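Local coordinates for SH2 domain-containing protein 3C (PDB 3T6G), which acts as an adapter in integrin-mediated cell adhesion and migration, its C-terminal Cdc25-homology domain, locked in a closed conformation, serving to bind BCAR1 rather than to exchange nucleotide, at residues P8-F16 against H91-R102; R102-A111 against F146-M157. The protein carries 2 engineered substitutions. One frame throughout, in Å; residues are numbered along the deposited sequence.

Contact 1 of 2, residues P8-F16 against H91-R102; sequences PIVEVTSSF and HGRQLRLDLLER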
loop_
_atom_site.group_PDB
_atom_site.type_symbol
_atom_site.label_atom_id
_atom_site.label_comp_id
_atom_site.label_asym_id
_atom_site.label_seq_id
_atom_site.Cartn_x
_atom_site.Cartn_y
_atom_site.Cartn_z
ATOM N N PRO A 8 7.772 7.725 21.260
ATOM C CA PRO A 8 7.365 7.645 19.844
ATOM C C PRO A 8 6.264 8.648 19.541
ATOM O O PRO A 8 5.462 8.964 20.428
ATOM C CB PRO A 8 6.824 6.209 19.686
ATOM C CG PRO A 8 7.081 5.521 20.995
ATOM C CD PRO A 8 7.178 6.627 22.035
ATOM N N ILE A 9 6.231 9.141 18.307
ATOM C CA ILE A 9 5.301 10.199 17.920
ATOM C C ILE A 9 4.284 9.738 16.886
ATOM O O ILE A 9 4.357 8.625 16.370
ATOM C CB ILE A 9 6.026 11.394 17.301
ATOM C CG1 ILE A 9 6.678 10.971 15.974
ATOM C CG2 ILE A 9 7.019 12.009 18.294
ATOM C CD1 ILE A 9 6.990 12.139 15.083
ATOM N N VAL A 10 3.340 10.618 16.574
ATOM C CA VAL A 10 2.282 10.289 15.626
ATOM C C VAL A 10 2.220 11.376 14.581
ATOM O O VAL A 10 1.745 12.485 14.829
ATOM C CB VAL A 10 0.880 10.106 16.297
ATOM C CG1 VAL A 10 -0.123 9.540 15.279
ATOM C CG2 VAL A 10 0.978 9.185 17.520
ATOM N N GLU A 11 2.740 11.053 13.411
ATOM C CA GLU A 11 2.720 11.976 12.301
ATOM C C GLU A 11 1.276 12.304 11.981
ATOM O O GLU A 11 0.457 11.418 11.775
ATOM C CB GLU A 11 3.437 11.332 11.126
ATOM C CG GLU A 11 4.800 10.820 11.555
ATOM C CD GLU A 11 5.549 10.104 10.461
ATOM O OE1 GLU A 11 5.081 10.141 9.300
ATOM O OE2 GLU A 11 6.607 9.511 10.777
ATOM N N VAL A 12 0.959 13.588 11.970
ATOM C CA VAL A 12 -0.416 14.010 11.777
ATOM C C VAL A 12 -0.566 14.774 10.473
ATOM O O VAL A 12 -1.676 15.110 10.046
ATOM C CB VAL A 12 -0.865 14.888 12.953
ATOM C CG1 VAL A 12 -1.432 16.216 12.453
ATOM C CG2 VAL A 12 -1.862 14.130 13.803
ATOM N N THR A 13 0.572 15.015 9.834
ATOM C CA THR A 13 0.650 15.838 8.645
ATOM C C THR A 13 1.440 15.091 7.570
ATOM O O THR A 13 2.337 14.305 7.887
ATOM C CB THR A 13 1.340 17.161 8.993
ATOM O OG1 THR A 13 0.480 18.257 8.653
ATOM C CG2 THR A 13 2.680 17.283 8.271
ATOM N N SER A 14 1.110 15.316 6.299
ATOM C CA SER A 14 1.757 14.559 5.228
ATOM C C SER A 14 3.223 14.928 5.109
ATOM O O SER A 14 3.590 16.090 5.226
ATOM C CB SER A 14 1.067 14.777 3.874
ATOM O OG SER A 14 1.779 14.131 2.823
ATOM N N SER A 15 4.065 13.935 4.858
ATOM C CA SER A 15 5.480 14.203 4.716
ATOM C C SER A 15 5.846 14.780 3.316
ATOM O O SER A 15 7.006 15.130 3.057
ATOM C CB SER A 15 6.271 12.942 5.024
ATOM O OG SER A 15 7.072 12.603 3.908
ATOM N N PHE A 16 4.856 14.889 2.426
ATOM C CA PHE A 16 5.048 15.565 1.143
ATOM C C PHE A 16 4.583 17.002 1.279
ATOM O O PHE A 16 3.485 17.241 1.769
ATOM C CB PHE A 16 4.213 14.905 0.035
ATOM C CG PHE A 16 4.557 13.467 -0.225
ATOM C CD1 PHE A 16 5.879 13.049 -0.278
ATOM C CD2 PHE A 16 3.550 12.527 -0.416
ATOM C CE1 PHE A 16 6.194 11.710 -0.525
ATOM C CE2 PHE A 16 3.857 11.179 -0.661
ATOM C CZ PHE A 16 5.180 10.770 -0.706
ATOM N N HIS A 91 -0.607 4.230 14.063
ATOM C CA HIS A 91 -0.031 5.554 13.848
ATOM C C HIS A 91 0.727 5.633 12.528
ATOM O O HIS A 91 1.088 6.709 12.086
ATOM C CB HIS A 91 0.832 6.040 15.029
ATOM C CG HIS A 91 2.092 5.258 15.252
ATOM N ND1 HIS A 91 2.102 3.897 15.472
ATOM C CD2 HIS A 91 3.385 5.661 15.342
ATOM C CE1 HIS A 91 3.343 3.488 15.669
ATOM N NE2 HIS A 91 4.141 4.540 15.591
ATOM N N GLY A 92 0.947 4.481 11.908
ATOM C CA GLY A 92 1.457 4.412 10.553
ATOM C C GLY A 92 0.474 5.001 9.554
ATOM O O GLY A 92 0.669 4.916 8.350
ATOM N N ARG A 93 -0.584 5.621 10.049
ATOM C CA ARG A 93 -1.616 6.144 9.157
ATOM C C ARG A 93 -1.077 7.135 8.102
ATOM O O ARG A 93 -1.425 7.054 6.923
ATOM C CB ARG A 93 -2.767 6.750 9.973
ATOM C CG ARG A 93 -3.628 7.750 9.219
ATOM C CD ARG A 93 -5.051 7.819 9.781
ATOM N NE ARG A 93 -6.044 7.538 8.747
ATOM C CZ ARG A 93 -6.700 8.475 8.066
ATOM N NH1 ARG A 93 -6.488 9.764 8.326
ATOM N NH2 ARG A 93 -7.573 8.119 7.127
ATOM N N GLN A 94 -0.227 8.065 8.518
ATOM C CA GLN A 94 0.255 9.090 7.598
ATOM C C GLN A 94 1.171 8.519 6.489
ATOM O O GLN A 94 1.075 8.911 5.328
ATOM C CB GLN A 94 0.938 10.210 8.355
ATOM C CG GLN A 94 1.108 11.454 7.517
ATOM C CD GLN A 94 -0.208 11.925 6.924
ATOM O OE1 GLN A 94 -0.391 11.904 5.705
ATOM N NE2 GLN A 94 -1.133 12.352 7.784
ATOM N N LEU A 95 2.050 7.599 6.876
ATOM C CA LEU A 95 2.836 6.827 5.962
ATOM C C LEU A 95 1.917 6.183 4.920
ATOM O O LEU A 95 2.063 6.423 3.717
ATOM C CB LEU A 95 3.640 5.752 6.714
ATOM C CG LEU A 95 4.542 4.987 5.729
ATOM C CD1 LEU A 95 5.432 5.986 4.914
ATOM C CD2 LEU A 95 5.401 3.900 6.397
ATOM N N ARG A 96 0.964 5.383 5.388
ATOM C CA ARG A 96 -0.006 4.737 4.502
ATOM C C ARG A 96 -0.665 5.726 3.531
ATOM O O ARG A 96 -0.851 5.432 2.342
ATOM C CB ARG A 96 -1.093 4.037 5.304
ATOM C CG ARG A 96 -0.741 2.650 5.789
ATOM C CD ARG A 96 -1.982 1.991 6.419
ATOM N NE ARG A 96 -2.468 2.760 7.563
ATOM C CZ ARG A 96 -2.174 2.463 8.823
ATOM N NH1 ARG A 96 -1.412 1.414 9.091
ATOM N NH2 ARG A 96 -2.625 3.219 9.809
ATOM N N LEU A 97 -1.034 6.899 4.028
ATOM C CA LEU A 97 -1.666 7.855 3.143
ATOM C C LEU A 97 -0.664 8.400 2.116
ATOM O O LEU A 97 -1.020 8.562 0.953
ATOM C CB LEU A 97 -2.344 8.973 3.931
ATOM C CG LEU A 97 -3.574 8.544 4.735
ATOM C CD1 LEU A 97 -4.201 9.755 5.396
ATOM C CD2 LEU A 97 -4.585 7.867 3.840
ATOM N N ASP A 98 0.580 8.651 2.543
ATOM C CA ASP A 98 1.633 9.136 1.646
ATOM C C ASP A 98 1.947 8.134 0.542
ATOM O O ASP A 98 2.108 8.512 -0.617
ATOM C CB ASP A 98 2.932 9.437 2.401
ATOM C CG ASP A 98 2.847 10.692 3.205
ATOM O OD1 ASP A 98 1.959 11.527 2.894
ATOM O OD2 ASP A 98 3.665 10.843 4.144
ATOM N N LEU A 99 2.076 6.865 0.912
ATOM C CA LEU A 99 2.297 5.837 -0.082
ATOM C C LEU A 99 1.118 5.746 -1.048
ATOM O O LEU A 99 1.297 5.340 -2.179
ATOM C CB LEU A 99 2.556 4.473 0.549
ATOM C CG LEU A 99 3.895 4.226 1.233
ATOM C CD1 LEU A 99 3.878 2.828 1.876
ATOM C CD2 LEU A 99 5.030 4.333 0.234
ATOM N N LEU A 100 -0.085 6.106 -0.608
ATOM C CA LEU A 100 -1.232 6.046 -1.511
ATOM C C LEU A 100 -1.201 7.222 -2.501
ATOM O O LEU A 100 -1.544 7.054 -3.681
ATOM C CB LEU A 100 -2.574 5.982 -0.759
ATOM C CG LEU A 100 -2.998 4.652 -0.104
ATOM C CD1 LEU A 100 -4.147 4.858 0.887
ATOM C CD2 LEU A 100 -3.378 3.592 -1.110
ATOM N N GLU A 101 -0.796 8.404 -2.038
ATOM C CA GLU A 101 -0.644 9.536 -2.949
ATOM C C GLU A 101 0.425 9.194 -3.966
ATOM O O GLU A 101 0.271 9.456 -5.159
ATOM C CB GLU A 101 -0.245 10.820 -2.226
ATOM C CG GLU A 101 -0.038 12.012 -3.174
ATOM C CD GLU A 101 -1.347 12.658 -3.624
ATOM O OE1 GLU A 101 -2.288 12.701 -2.807
ATOM O OE2 GLU A 101 -1.444 13.128 -4.781
ATOM N N ARG A 102 1.499 8.582 -3.485
ATOM C CA ARG A 102 2.626 8.296 -4.351
ATOM C C ARG A 102 2.176 7.381 -5.473
ATOM O O ARG A 102 2.364 7.688 -6.654
ATOM C CB ARG A 102 3.796 7.658 -3.592
ATOM C CG ARG A 102 5.105 7.675 -4.407
ATOM C CD ARG A 102 6.304 7.083 -3.667
ATOM N NE ARG A 102 7.354 6.675 -4.593
ATOM C CZ ARG A 102 8.055 7.521 -5.354
ATOM N NH1 ARG A 102 7.835 8.835 -5.308
ATOM N NH2 ARG A 102 8.988 7.056 -6.163
HETATM O O HOH W 1 3.001 8.368 12.529
#
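The backbone of residues 8-16 comes nearest residues 91-102 where the CA atoms of Val10 and His91 lie 5.6 Å apart and, three residues on in the second segment, those of Glu11 and Gln94 6.0 Å apart. Residues 8-16 are an irregular N-terminal segment laid along the first turns of helix 93-115 of the Cdc25-homology (Ras-GEF-like) domain. Just before the helix, ahead of the N-cap Gly92, a water ties the backbones together, accepting from Glu11 N and donating to His91 O. Val10 CG1 lies 3.6 Å from His91 CB; beyond that carbon, the His91 ring turns an edge to Ile9 O, while its NE2 bonds to Met78 O. An aromatic side chain of the partner protein's chain packs edge-to-face with the same ring, so this end of the contact lies next to the interface between the two proteins. Gln94 packs alongside the segment: its CB is 3.9 Å from Glu11 CB, its CG 3.1 Å from Thr13 O, and the bend at chi2 carries OE1 toward Ser14 CA. The carboxylate of Glu11 instead forms a salt bridge with Arg66. One turn further, Asp98 takes two hydrogen bonds on its carboxylate, one per oxygen and both on syn sides: Ser14 OG donates to OD1 at 2.6 Å, and Ser15 N to OD2 at 3.2 Å, the latter fairly straight at 159°. Both donors sit more than 20° out of the carboxylate plane. Ser14 OG also accepts from Phe16 N, closing an ST turn, and this double role would fix the hydroxyl's orientation and hold the chain next to Asp98. Phe16 then slides past Asp98, its ring 45° from the carboxylate plane, and brings CE2 edge-on to Asp98 O at 3.2 Å.

Contact 2 of 2, residues R102-A111 against F146-M157; sequences RFHTMSIMLA and FSFAAVMGALDM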
loop_
_atom_site.group_PDB
_atom_site.type_symbol
_atom_site.label_atom_id
_atom_site.label_comp_id
_atom_site.label_asym_id
_atom_site.label_seq_id
_atom_site.Cartn_x
_atom_site.Cartn_y
_atom_site.Cartn_z
ATOM N N ARG A 102 1.499 8.582 -3.485
ATOM C CA ARG A 102 2.626 8.296 -4.351
ATOM C C ARG A 102 2.176 7.381 -5.473
ATOM O O ARG A 102 2.364 7.688 -6.654
ATOM C CB ARG A 102 3.796 7.658 -3.592
ATOM C CG ARG A 102 5.105 7.675 -4.407
ATOM C CD ARG A 102 6.304 7.083 -3.667
ATOM N NE ARG A 102 7.354 6.675 -4.593
ATOM C CZ ARG A 102 8.055 7.521 -5.354
ATOM N NH1 ARG A 102 7.835 8.835 -5.308
ATOM N NH2 ARG A 102 8.988 7.056 -6.163
ATOM N N PHE A 103 1.600 6.252 -5.075
ATOM C CA PHE A 103 1.072 5.242 -5.981
ATOM C C PHE A 103 0.159 5.831 -7.075
ATOM O O PHE A 103 0.493 5.779 -8.273
ATOM C CB PHE A 103 0.321 4.197 -5.167
ATOM C CG PHE A 103 -0.067 2.969 -5.942
ATOM C CD1 PHE A 103 0.800 1.887 -6.038
ATOM C CD2 PHE A 103 -1.313 2.877 -6.541
ATOM C CE1 PHE A 103 0.437 0.747 -6.727
ATOM C CE2 PHE A 103 -1.683 1.726 -7.233
ATOM C CZ PHE A 103 -0.808 0.661 -7.322
ATOM N N HIS A 104 -0.981 6.402 -6.694
ATOM C CA HIS A 104 -1.854 6.874 -7.750
ATOM C C HIS A 104 -1.267 8.017 -8.566
ATOM O O HIS A 104 -1.480 8.099 -9.774
ATOM C CB HIS A 104 -3.274 7.212 -7.290
ATOM C CG HIS A 104 -4.242 7.311 -8.437
ATOM N ND1 HIS A 104 -4.349 6.329 -9.404
ATOM C CD2 HIS A 104 -5.101 8.294 -8.806
ATOM C CE1 HIS A 104 -5.249 6.691 -10.300
ATOM N NE2 HIS A 104 -5.723 7.876 -9.960
ATOM N N THR A 105 -0.541 8.908 -7.907
ATOM C CA THR A 105 0.032 10.049 -8.597
ATOM C C THR A 105 1.103 9.646 -9.633
ATOM O O THR A 105 1.192 10.227 -10.710
ATOM C CB THR A 105 0.527 11.061 -7.603
ATOM O OG1 THR A 105 -0.617 11.684 -7.033
ATOM C CG2 THR A 105 1.392 12.142 -8.272
ATOM N N MET A 106 1.881 8.629 -9.297
ATOM C CA MET A 106 2.815 8.015 -10.220
ATOM C C MET A 106 2.079 7.489 -11.467
ATOM O O MET A 106 2.443 7.841 -12.592
ATOM C CB MET A 106 3.535 6.882 -9.488
ATOM C CG MET A 106 4.452 5.999 -10.324
ATOM S SD MET A 106 5.994 6.814 -10.753
ATOM C CE MET A 106 6.431 7.747 -9.280
ATOM N N SER A 107 1.058 6.654 -11.267
ATOM C CA SER A 107 0.249 6.101 -12.374
ATOM C C SER A 107 -0.248 7.201 -13.308
ATOM O O SER A 107 -0.167 7.086 -14.533
ATOM C CB SER A 107 -0.933 5.313 -11.836
ATOM O OG SER A 107 -0.480 4.166 -11.143
ATOM N N ILE A 108 -0.708 8.295 -12.722
ATOM C CA ILE A 108 -1.080 9.448 -13.517
ATOM C C ILE A 108 0.111 9.958 -14.368
ATOM O O ILE A 108 -0.025 10.198 -15.569
ATOM C CB ILE A 108 -1.596 10.565 -12.610
ATOM C CG1 ILE A 108 -2.828 10.081 -11.835
ATOM C CG2 ILE A 108 -1.926 11.795 -13.423
ATOM C CD1 ILE A 108 -3.620 11.211 -11.168
ATOM N N MET A 109 1.271 10.112 -13.732
ATOM C CA MET A 109 2.470 10.636 -14.382
ATOM C C MET A 109 2.768 9.800 -15.616
ATOM O O MET A 109 2.851 10.322 -16.718
ATOM C CB MET A 109 3.667 10.566 -13.413
ATOM C CG MET A 109 5.031 10.912 -14.033
ATOM S SD MET A 109 5.081 12.685 -14.257
ATOM C CE MET A 109 6.849 12.970 -14.329
ATOM N N LEU A 110 2.933 8.496 -15.410
ATOM C CA LEU A 110 3.155 7.565 -16.500
ATOM C C LEU A 110 2.050 7.648 -17.581
ATOM O O LEU A 110 2.348 7.627 -18.769
ATOM C CB LEU A 110 3.328 6.132 -15.959
ATOM C CG LEU A 110 4.554 6.086 -15.041
ATOM C CD1 LEU A 110 4.862 4.703 -14.490
ATOM C CD2 LEU A 110 5.740 6.613 -15.816
ATOM N N ALA A 111 0.787 7.757 -17.175
ATOM C CA ALA A 111 -0.299 7.818 -18.152
ATOM C C ALA A 111 -0.222 9.090 -18.996
ATOM O O ALA A 111 -0.504 9.068 -20.193
ATOM C CB ALA A 111 -1.648 7.713 -17.471
ATOM N N PHE A 146 5.748 -2.380 -5.364
ATOM C CA PHE A 146 5.026 -1.118 -5.221
ATOM C C PHE A 146 4.887 -0.420 -6.580
ATOM O O PHE A 146 3.782 -0.292 -7.107
ATOM C CB PHE A 146 5.712 -0.226 -4.172
ATOM C CG PHE A 146 5.125 1.174 -4.064
ATOM C CD1 PHE A 146 4.021 1.424 -3.294
ATOM C CD2 PHE A 146 5.698 2.229 -4.725
ATOM C CE1 PHE A 146 3.501 2.688 -3.194
ATOM C CE2 PHE A 146 5.177 3.495 -4.621
ATOM C CZ PHE A 146 4.080 3.727 -3.866
ATOM N N SER A 147 6.005 0.011 -7.161
ATOM C CA SER A 147 5.968 0.680 -8.471
ATOM C C SER A 147 5.606 -0.229 -9.653
ATOM O O SER A 147 5.006 0.221 -10.626
ATOM C CB SER A 147 7.252 1.473 -8.737
ATOM O OG SER A 147 7.126 2.768 -8.141
ATOM N N PHE A 148 5.956 -1.503 -9.560
ATOM C CA PHE A 148 5.420 -2.481 -10.486
ATOM C C PHE A 148 3.903 -2.309 -10.631
ATOM O O PHE A 148 3.389 -2.210 -11.734
ATOM C CB PHE A 148 5.731 -3.885 -10.003
ATOM C CG PHE A 148 4.932 -4.946 -10.704
ATOM C CD1 PHE A 148 5.107 -5.177 -12.065
ATOM C CD2 PHE A 148 4.005 -5.726 -10.000
ATOM C CE1 PHE A 148 4.372 -6.151 -12.723
ATOM C CE2 PHE A 148 3.253 -6.722 -10.650
ATOM C CZ PHE A 148 3.435 -6.929 -12.020
ATOM N N ALA A 149 3.193 -2.243 -9.508
ATOM C CA ALA A 149 1.731 -2.161 -9.532
ATOM C C ALA A 149 1.269 -0.763 -9.888
ATOM O O ALA A 149 0.191 -0.579 -10.444
ATOM C CB ALA A 149 1.136 -2.586 -8.180
ATOM N N ALA A 150 2.071 0.236 -9.535
ATOM C CA ALA A 150 1.750 1.590 -9.943
ATOM C C ALA A 150 1.891 1.716 -11.477
ATOM O O ALA A 150 1.196 2.513 -12.113
ATOM C CB ALA A 150 2.655 2.600 -9.211
ATOM N N VAL A 151 2.775 0.913 -12.071
ATOM C CA VAL A 151 3.028 1.020 -13.499
ATOM C C VAL A 151 1.941 0.302 -14.293
ATOM O O VAL A 151 1.371 0.885 -15.217
ATOM C CB VAL A 151 4.445 0.541 -13.886
ATOM C CG1 VAL A 151 4.519 0.243 -15.377
ATOM C CG2 VAL A 151 5.510 1.608 -13.466
ATOM N N MET A 152 1.679 -0.953 -13.929
ATOM C CA MET A 152 0.470 -1.684 -14.324
ATOM C C MET A 152 -0.817 -0.873 -14.087
ATOM O O MET A 152 -1.710 -0.863 -14.920
ATOM C CB MET A 152 0.390 -2.999 -13.551
ATOM C CG MET A 152 1.623 -3.878 -13.741
ATOM S SD MET A 152 1.641 -4.643 -15.377
ATOM C CE MET A 152 0.074 -5.499 -15.329
ATOM N N GLY A 153 -0.911 -0.186 -12.957
ATOM C CA GLY A 153 -2.009 0.739 -12.750
ATOM C C GLY A 153 -2.148 1.734 -13.890
ATOM O O GLY A 153 -3.247 1.993 -14.359
ATOM N N ALA A 154 -1.035 2.294 -14.350
ATOM C CA ALA A 154 -1.052 3.209 -15.503
ATOM C C ALA A 154 -1.571 2.531 -16.798
ATOM O O ALA A 154 -2.399 3.090 -17.528
ATOM C CB ALA A 154 0.320 3.748 -15.740
ATOM N N LEU A 155 -1.073 1.323 -17.048
ATOM C CA LEU A 155 -1.317 0.592 -18.271
ATOM C C LEU A 155 -2.752 0.130 -18.344
ATOM O O LEU A 155 -3.196 -0.347 -19.373
ATOM C CB LEU A 155 -0.378 -0.617 -18.345
ATOM C CG LEU A 155 1.098 -0.229 -18.506
ATOM C CD1 LEU A 155 1.973 -1.454 -18.429
ATOM C CD2 LEU A 155 1.332 0.517 -19.828
ATOM N N ASP A 156 -3.471 0.294 -17.238
ATOM C CA ASP A 156 -4.803 -0.268 -17.090
ATOM C C ASP A 156 -5.841 0.821 -16.828
ATOM O O ASP A 156 -7.025 0.533 -16.689
ATOM C CB ASP A 156 -4.819 -1.323 -15.979
ATOM C CG ASP A 156 -6.129 -2.144 -15.946
ATOM O OD1 ASP A 156 -6.243 -3.153 -16.688
ATOM O OD2 ASP A 156 -7.040 -1.791 -15.162
ATOM N N MET A 157 -5.423 2.080 -16.759
ATOM C CA MET A 157 -6.432 3.125 -16.645
ATOM C C MET A 157 -7.324 3.027 -17.866
ATOM O O MET A 157 -6.852 2.701 -18.954
ATOM C CB MET A 157 -5.806 4.504 -16.579
ATOM C CG MET A 157 -4.997 4.732 -15.352
ATOM S SD MET A 157 -4.486 6.446 -15.345
ATOM C CE MET A 157 -3.645 6.501 -13.767
#
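Two helices of the all-helical Cdc25-homology domain pack here, 102-111 against 146-155, with Phe103 of the first lying on the backbone and side chains of the second. The ring of Phe103 presents its edge to the face of Phe146, planes at 68° and centroids 5.7 Å apart, an edge-to-face (T-shaped) pair. Ala150 CB sits over a face of the Phe103 ring, 4.1 Å from its centroid, as a CH-pi contact, and Ala149 CB meets the ring edge in its plane. With CG anti to the backbone N (chi1 -170°), the ring is swung toward helix 146-155. Replacing Phe103 by alanine is likely to open a gap beside Ala149 and Ala150 and leave Phe146 its stack with Phe206 but no edge-on partner here. The helix axes approach to 8.0 Å and cross at -47°, a close packing in keeping with the small residues at the crossing, where Ser107 and Ala154 have their CA atoms 4.5 Å apart. There Ser107 OG donates to Ala150 O at 2.5 Å, in the carbonyl plane on a lone pair; the same oxygen accepts from Ala154 N, so two bonds grip it. Next along helix 102-111, Leu110 CB lies against Ala154 CB and CD1 reaches Val151 CG2. At the helix exit, the extended Met157 runs across Ile108 at about a right angle, its CE 3.5 Å from Ser107 CB and its SD 3.8 Å from Ala111 CB. The guanidinium plane of Arg102, salt-bridged through NE to Asp61, is nearly parallel to the Phe146 ring, but NE approaches Phe146 CE2 obliquely, at 3.9 Å.

Overall arrangement
From the N terminus, the irregular segment 8-16 meets residues 91-102 in contact 1, closing a loop of 74 residues that includes helices 35-46, 50-64 and 72-78. Contact 2 closes a second loop of 34 residues, running through helix 121-140 and back to helix 145-155. The loops follow one another in series, neither nested nor crossed. Both rest on helix 93-115, whose Arg102 belongs to each, and Leu99 O touches Phe146 CE1 where they adjoin. The centre of contact 1 is about 16 Å from the centre of the chain, that of contact 2 about 5 Å, so this helix links the N-terminal segment to the domain's interior.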